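Local coordinates for regulatory Subunit of Protein Kinase A (cAMP-dependent) from Euglena gracilis (Euglena gracilis, PDB 6RSX) that binds cAMP in its cyclic nucleotide-binding domains and, as the regulatory subunit of protein kinase A, probably controls the kinase's catalytic subunit, at residues Met60-Gln74 against Arg124-Ala138. Numbering follows the deposited sequence.
Sequences MFEKTAEAGHFIMKQ and RAASVQAVSNVRLWA. With CMP (adenosine-3',5'-cyclic-monophosphate), chain B.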
loop_
_atom_site.group_PDB
_atom_site.type_symbol
_atom_site.label_atom_id
_atom_site.label_comp_id
_atom_site.label_asym_id
_atom_site.label_seq_id
_atom_site.Cartn_x
_atom_site.Cartn_y
_atom_site.Cartn_z
ATOM N N MET A 60 -5.725 -19.055 10.002
ATOM C CA MET A 60 -6.097 -18.952 8.592
ATOM C C MET A 60 -6.414 -20.325 8.014
ATOM O O MET A 60 -5.797 -21.336 8.375
ATOM C CB MET A 60 -4.978 -18.279 7.779
ATOM C CG MET A 60 -5.125 -16.805 7.780
ATOM S SD MET A 60 -3.982 -16.010 6.651
ATOM C CE MET A 60 -5.165 -14.972 5.777
ATOM N N PHE A 61 -7.388 -20.371 7.116
ATOM C CA PHE A 61 -7.794 -21.610 6.477
ATOM C C PHE A 61 -7.840 -21.461 4.953
ATOM O O PHE A 61 -7.982 -20.357 4.407
ATOM C CB PHE A 61 -9.166 -22.090 6.992
ATOM C CG PHE A 61 -10.282 -21.072 6.872
ATOM C CD1 PHE A 61 -10.445 -20.070 7.832
ATOM C CD2 PHE A 61 -11.173 -21.138 5.826
ATOM C CE1 PHE A 61 -11.508 -19.131 7.734
ATOM C CE2 PHE A 61 -12.239 -20.214 5.718
ATOM C CZ PHE A 61 -12.402 -19.223 6.676
ATOM N N GLU A 62 -7.761 -22.609 4.278
ATOM C CA GLU A 62 -7.679 -22.654 2.810
ATOM C C GLU A 62 -9.071 -22.614 2.197
ATOM O O GLU A 62 -10.028 -23.209 2.721
ATOM C CB GLU A 62 -6.981 -23.934 2.344
ATOM C CG GLU A 62 -5.576 -24.086 2.824
ATOM C CD GLU A 62 -4.946 -25.410 2.381
ATOM O OE1 GLU A 62 -4.453 -26.156 3.257
ATOM O OE2 GLU A 62 -4.952 -25.704 1.163
ATOM N N LYS A 63 -9.191 -21.892 1.097
ATOM C CA LYS A 63 -10.388 -21.900 0.269
ATOM C C LYS A 63 -9.918 -21.945 -1.175
ATOM O O LYS A 63 -8.945 -21.282 -1.503
ATOM C CB LYS A 63 -11.213 -20.644 0.435
ATOM C CG LYS A 63 -12.589 -20.743 -0.206
ATOM C CD LYS A 63 -13.470 -19.528 0.167
ATOM C CE LYS A 63 -14.697 -19.924 1.020
ATOM N NZ LYS A 63 -14.409 -20.978 2.070
ATOM N N THR A 64 -10.612 -22.687 -2.021
ATOM C CA THR A 64 -10.312 -22.699 -3.446
ATOM C C THR A 64 -11.557 -22.259 -4.202
ATOM O O THR A 64 -12.683 -22.302 -3.680
ATOM C CB THR A 64 -9.853 -24.086 -3.923
ATOM O OG1 THR A 64 -10.917 -25.025 -3.716
ATOM C CG2 THR A 64 -8.651 -24.545 -3.131
ATOM N N ALA A 65 -11.337 -21.815 -5.435
ATOM C CA ALA A 65 -12.407 -21.400 -6.329
ATOM C C ALA A 65 -12.018 -21.791 -7.743
ATOM O O ALA A 65 -10.912 -21.447 -8.175
ATOM C CB ALA A 65 -12.617 -19.889 -6.295
ATOM N N GLU A 66 -12.924 -22.445 -8.467
ATOM C CA GLU A 66 -12.657 -22.772 -9.862
ATOM C C GLU A 66 -12.779 -21.531 -10.721
ATOM O O GLU A 66 -13.539 -20.615 -10.407
ATOM C CB GLU A 66 -13.630 -23.825 -10.381
ATOM C CG GLU A 66 -13.436 -25.193 -9.788
ATOM C CD GLU A 66 -14.488 -26.185 -10.289
ATOM O OE1 GLU A 66 -15.084 -25.936 -11.368
ATOM O OE2 GLU A 66 -14.726 -27.203 -9.595
ATOM N N ALA A 67 -12.021 -21.516 -11.826
ATOM C CA ALA A 67 -12.108 -20.435 -12.802
ATOM C C ALA A 67 -13.559 -20.075 -13.095
ATOM O O ALA A 67 -14.384 -20.949 -13.389
ATOM C CB ALA A 67 -11.407 -20.847 -14.104
ATOM N N GLY A 68 -13.865 -18.785 -13.005
ATOM C CA GLY A 68 -15.175 -18.252 -13.295
ATOM C C GLY A 68 -16.135 -18.204 -12.112
ATOM O O GLY A 68 -17.182 -17.568 -12.217
ATOM N N HIS A 69 -15.796 -18.814 -10.994
ATOM C CA HIS A 69 -16.694 -18.809 -9.852
ATOM C C HIS A 69 -16.464 -17.585 -8.963
ATOM O O HIS A 69 -15.332 -17.124 -8.774
ATOM C CB HIS A 69 -16.522 -20.102 -9.065
ATOM C CG HIS A 69 -17.060 -21.306 -9.777
ATOM N ND1 HIS A 69 -18.000 -22.142 -9.211
ATOM C CD2 HIS A 69 -16.800 -21.810 -11.008
ATOM C CE1 HIS A 69 -18.287 -23.114 -10.058
ATOM N NE2 HIS A 69 -17.579 -22.933 -11.157
ATOM N N PHE A 70 -17.561 -17.072 -8.402
ATOM C CA PHE A 70 -17.508 -15.898 -7.528
ATOM C C PHE A 70 -17.148 -16.310 -6.105
ATOM O O PHE A 70 -17.847 -17.122 -5.468
ATOM C CB PHE A 70 -18.837 -15.137 -7.529
ATOM C CG PHE A 70 -19.102 -14.370 -8.794
ATOM C CD1 PHE A 70 -19.738 -14.978 -9.864
ATOM C CD2 PHE A 70 -18.695 -13.043 -8.929
ATOM C CE1 PHE A 70 -19.979 -14.268 -11.043
ATOM C CE2 PHE A 70 -18.930 -12.327 -10.129
ATOM C CZ PHE A 70 -19.559 -12.936 -11.165
ATOM N N ILE A 71 -16.095 -15.705 -5.580
ATOM C CA ILE A 71 -15.732 -15.899 -4.185
ATOM C C ILE A 71 -16.678 -15.130 -3.278
ATOM O O ILE A 71 -17.025 -15.588 -2.177
ATOM C CB ILE A 71 -14.267 -15.465 -4.001
ATOM C CG1 ILE A 71 -13.389 -16.459 -4.779
ATOM C CG2 ILE A 71 -13.899 -15.486 -2.532
ATOM C CD1 ILE A 71 -12.251 -15.809 -5.493
ATOM N N MET A 72 -17.103 -13.954 -3.728
ATOM C CA MET A 72 -18.116 -13.154 -3.055
ATOM C C MET A 72 -18.827 -12.309 -4.101
ATOM O O MET A 72 -18.275 -11.998 -5.163
ATOM C CB MET A 72 -17.534 -12.256 -1.975
ATOM C CG MET A 72 -16.477 -11.211 -2.517
ATOM S SD MET A 72 -15.838 -10.174 -1.168
ATOM C CE MET A 72 -14.980 -11.395 -0.210
ATOM N N LYS A 73 -20.077 -11.957 -3.803
ATOM C CA LYS A 73 -20.839 -11.082 -4.671
ATOM C C LYS A 73 -21.094 -9.759 -3.980
ATOM O O LYS A 73 -21.339 -9.706 -2.770
ATOM C CB LYS A 73 -22.162 -11.721 -5.091
ATOM C CG LYS A 73 -21.965 -13.055 -5.723
ATOM C CD LYS A 73 -22.659 -13.113 -7.064
ATOM C CE LYS A 73 -22.215 -11.988 -8.006
ATOM N NZ LYS A 73 -23.025 -12.043 -9.267
ATOM N N GLN A 74 -21.061 -8.702 -4.774
ATOM C CA GLN A 74 -21.398 -7.379 -4.277
ATOM C C GLN A 74 -22.743 -7.464 -3.556
ATOM O O GLN A 74 -23.622 -8.206 -3.975
ATOM C CB GLN A 74 -21.469 -6.391 -5.431
ATOM C CG GLN A 74 -21.545 -4.953 -4.972
ATOM C CD GLN A 74 -21.467 -4.006 -6.155
ATOM O OE1 GLN A 74 -21.052 -4.423 -7.225
ATOM N NE2 GLN A 74 -21.904 -2.748 -5.986
ATOM N N ARG A 124 -20.963 -6.257 1.021
ATOM C CA ARG A 124 -19.780 -6.229 0.108
ATOM C C ARG A 124 -19.892 -5.127 -0.940
ATOM O O ARG A 124 -20.918 -4.968 -1.619
ATOM C CB ARG A 124 -19.628 -7.573 -0.621
ATOM C CG ARG A 124 -19.403 -8.840 0.220
ATOM C CD ARG A 124 -18.191 -8.731 1.157
ATOM N NE ARG A 124 -17.905 -10.028 1.764
ATOM C CZ ARG A 124 -16.860 -10.246 2.541
ATOM N NH1 ARG A 124 -16.019 -9.232 2.785
ATOM N NH2 ARG A 124 -16.642 -11.486 3.020
ATOM N N ALA A 125 -18.779 -4.404 -1.177
ATOM C CA ALA A 125 -18.748 -3.307 -2.148
ATOM C C ALA A 125 -18.435 -3.742 -3.595
ATOM O O ALA A 125 -18.536 -2.930 -4.521
ATOM C CB ALA A 125 -17.716 -2.241 -1.699
ATOM N N ALA A 126 -18.042 -4.992 -3.802
ATOM C CA ALA A 126 -17.665 -5.468 -5.117
ATOM C C ALA A 126 -17.882 -6.964 -5.135
ATOM O O ALA A 126 -17.847 -7.622 -4.087
ATOM C CB ALA A 126 -16.189 -5.116 -5.395
ATOM N N SER A 127 -18.074 -7.497 -6.340
ATOM C CA SER A 127 -17.934 -8.923 -6.550
ATOM C C SER A 127 -16.466 -9.255 -6.826
ATOM O O SER A 127 -15.732 -8.453 -7.429
ATOM C CB SER A 127 -18.789 -9.365 -7.736
ATOM O OG SER A 127 -20.201 -9.106 -7.507
ATOM N N VAL A 128 -16.055 -10.458 -6.451
ATOM C CA VAL A 128 -14.683 -10.919 -6.730
ATOM C C VAL A 128 -14.788 -12.269 -7.418
ATOM O O VAL A 128 -15.274 -13.243 -6.817
ATOM C CB VAL A 128 -13.842 -11.030 -5.453
ATOM C CG1 VAL A 128 -12.378 -11.426 -5.792
ATOM C CG2 VAL A 128 -13.881 -9.725 -4.683
ATOM N N GLN A 129 -14.348 -12.333 -8.680
ATOM C CA GLN A 129 -14.550 -13.525 -9.500
ATOM C C GLN A 129 -13.214 -14.163 -9.848
ATOM O O GLN A 129 -12.307 -13.467 -10.315
ATOM C CB GLN A 129 -15.297 -13.159 -10.785
ATOM C CG GLN A 129 -15.549 -14.357 -11.664
ATOM C CD GLN A 129 -16.445 -14.016 -12.849
ATOM O OE1 GLN A 129 -16.438 -12.894 -13.326
ATOM N NE2 GLN A 129 -17.246 -14.982 -13.298
ATOM N N ALA A 130 -13.091 -15.472 -9.642
ATOM C CA ALA A 130 -11.864 -16.156 -10.032
ATOM C C ALA A 130 -11.725 -16.089 -11.548
ATOM O O ALA A 130 -12.668 -16.397 -12.282
ATOM C CB ALA A 130 -11.884 -17.605 -9.575
ATOM N N VAL A 131 -10.537 -15.717 -12.024
ATOM C CA VAL A 131 -10.274 -15.723 -13.465
ATOM C C VAL A 131 -9.713 -17.090 -13.828
ATOM O O VAL A 131 -10.257 -17.791 -14.681
ATOM C CB VAL A 131 -9.314 -14.599 -13.852
ATOM C CG1 VAL A 131 -8.916 -14.705 -15.358
ATOM C CG2 VAL A 131 -9.935 -13.257 -13.586
ATOM N N SER A 132 -8.604 -17.453 -13.205
ATOM C CA SER A 132 -8.052 -18.797 -13.218
ATOM C C SER A 132 -8.678 -19.595 -12.078
ATOM O O SER A 132 -9.482 -19.079 -11.305
ATOM C CB SER A 132 -6.541 -18.729 -13.043
ATOM O OG SER A 132 -6.247 -18.134 -11.772
ATOM N N ASN A 133 -8.286 -20.855 -11.936
ATOM C CA ASN A 133 -8.465 -21.505 -10.641
ATOM C C ASN A 133 -7.673 -20.720 -9.610
ATOM O O ASN A 133 -6.575 -20.230 -9.897
ATOM C CB ASN A 133 -7.969 -22.938 -10.675
ATOM C CG ASN A 133 -8.771 -23.800 -11.615
ATOM O OD1 ASN A 133 -9.932 -23.500 -11.942
ATOM N ND2 ASN A 133 -8.155 -24.891 -12.063
ATOM N N VAL A 134 -8.225 -20.595 -8.410
ATOM C CA VAL A 134 -7.624 -19.738 -7.394
ATOM C C VAL A 134 -7.481 -20.523 -6.090
ATOM O O VAL A 134 -8.343 -21.353 -5.726
ATOM C CB VAL A 134 -8.457 -18.443 -7.191
ATOM C CG1 VAL A 134 -8.061 -17.730 -5.903
ATOM C CG2 VAL A 134 -8.368 -17.479 -8.398
ATOM N N ARG A 135 -6.384 -20.280 -5.397
ATOM C CA ARG A 135 -6.182 -20.744 -4.032
ATOM C C ARG A 135 -6.107 -19.518 -3.128
ATOM O O ARG A 135 -5.434 -18.542 -3.453
ATOM C CB ARG A 135 -4.894 -21.568 -3.884
ATOM C CG ARG A 135 -4.882 -22.943 -4.543
ATOM C CD ARG A 135 -3.657 -23.821 -4.088
ATOM N NE ARG A 135 -2.341 -23.157 -4.234
ATOM C CZ ARG A 135 -1.222 -23.617 -3.683
ATOM N NH1 ARG A 135 -1.247 -24.742 -2.954
ATOM N NH2 ARG A 135 -0.082 -22.948 -3.847
ATOM N N LEU A 136 -6.797 -19.582 -1.965
ATOM C CA LEU A 136 -6.845 -18.435 -1.065
ATOM C C LEU A 136 -6.541 -18.909 0.354
ATOM O O LEU A 136 -6.789 -20.072 0.689
ATOM C CB LEU A 136 -8.268 -17.804 -1.018
ATOM C CG LEU A 136 -9.005 -17.500 -2.332
ATOM C CD1 LEU A 136 -10.508 -17.404 -2.181
ATOM C CD2 LEU A 136 -8.521 -16.171 -2.811
ATOM N N TRP A 137 -6.042 -17.999 1.182
ATOM C CA TRP A 137 -6.053 -18.168 2.641
ATOM C C TRP A 137 -7.063 -17.191 3.224
ATOM O O TRP A 137 -7.147 -16.049 2.797
ATOM C CB TRP A 137 -4.650 -17.913 3.208
ATOM C CG TRP A 137 -3.707 -19.071 2.962
ATOM C CD1 TRP A 137 -2.698 -19.168 2.000
ATOM C CD2 TRP A 137 -3.674 -20.276 3.693
ATOM N NE1 TRP A 137 -2.069 -20.390 2.115
ATOM C CE2 TRP A 137 -2.641 -21.082 3.153
ATOM C CE3 TRP A 137 -4.407 -20.754 4.785
ATOM C CZ2 TRP A 137 -2.344 -22.345 3.665
ATOM C CZ3 TRP A 137 -4.117 -22.006 5.284
ATOM C CH2 TRP A 137 -3.096 -22.789 4.740
ATOM N N ALA A 138 -7.847 -17.622 4.216
ATOM C CA ALA A 138 -8.955 -16.805 4.687
ATOM C C ALA A 138 -8.926 -16.702 6.206
ATOM O O ALA A 138 -8.491 -17.630 6.887
ATOM C CB ALA A 138 -10.299 -17.407 4.280
HETATM P P CMP B . -15.651 -5.795 0.808
HETATM O O1P CMP B . -15.796 -6.545 2.175
HETATM O O2P CMP B . -16.494 -4.656 0.415
HETATM O "O5'" CMP B . -15.898 -6.855 -0.377
HETATM C "C5'" CMP B . -15.423 -6.604 -1.698
HETATM C "C4'" CMP B . -13.975 -6.233 -1.578
HETATM O "O4'" CMP B . -13.351 -5.846 -2.809
HETATM C "C3'" CMP B . -13.734 -5.029 -0.704
HETATM O "O3'" CMP B . -14.023 -5.297 0.650
HETATM C "C2'" CMP B . -12.272 -4.688 -1.004
HETATM O "O2'" CMP B . -11.441 -5.496 -0.187
HETATM C "C1'" CMP B . -12.149 -5.152 -2.484
HETATM N N9 CMP B . -11.998 -4.065 -3.445
HETATM C C8 CMP B . -11.041 -4.015 -4.436
HETATM N N7 CMP B . -11.242 -2.922 -5.151
HETATM C C5 CMP B . -12.276 -2.275 -4.595
HETATM C C6 CMP B . -12.829 -1.080 -4.966
HETATM N N6 CMP B . -12.502 -0.164 -6.032
HETATM N N1 CMP B . -13.832 -0.557 -4.295
HETATM C C2 CMP B . -14.338 -1.271 -3.243
HETATM N N3 CMP B . -13.792 -2.466 -2.842
HETATM C C4 CMP B . -12.756 -2.969 -3.548
HETATM O O HOH W 1 -20.837 -6.856 -8.754
#
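Met72 and Arg124 cross at about a right angle beside the cyclic phosphate: the methyl CE of Met72 sits over the centre of the guanidinium face, 3.5 Å from Arg124 CZ. At the edge of the group, in its plane, O1P of the cAMP takes a hydrogen bond from Arg124 NH1 (2.8 Å); NH2 forms a salt bridge with Asp79. An alanine in place of Arg124 would probably leave O1P without this charged donor, Asp79 without its mate and the Met72 methyl without its flat support. Ala125 N gives a 2.8 Å hydrogen bond to O2P of the cAMP, so 124-138 carries part of the phosphate-binding site of a cyclic nucleotide-binding domain, with Met72 of 60-74 packed beside it. In this cupin-like beta roll, strands 61-65 and 134-138 pair antiparallel in one sheet, 70-72 and 127-130 in another, with a beta bulge between Phe70 and Met72. At the corner, Ile71 and Leu136 meet tip to tip, CG2 to CD1 3.9 Å. Nearby, the Gln129 amide stacks on the Phe70 ring, planes 19° apart; the Gln129 chain, extended beyond a CG anti to the backbone N (chi1 -179°), carries NE2 to Gly68 O in a nearly straight 2.8 Å hydrogen bond. Further along, Glu62 CG makes a CH-pi contact over the six-membered ring of Trp137, 3.6 Å from its centroid, while Trp137 NE1 is hydrogen-bonded to Glu85.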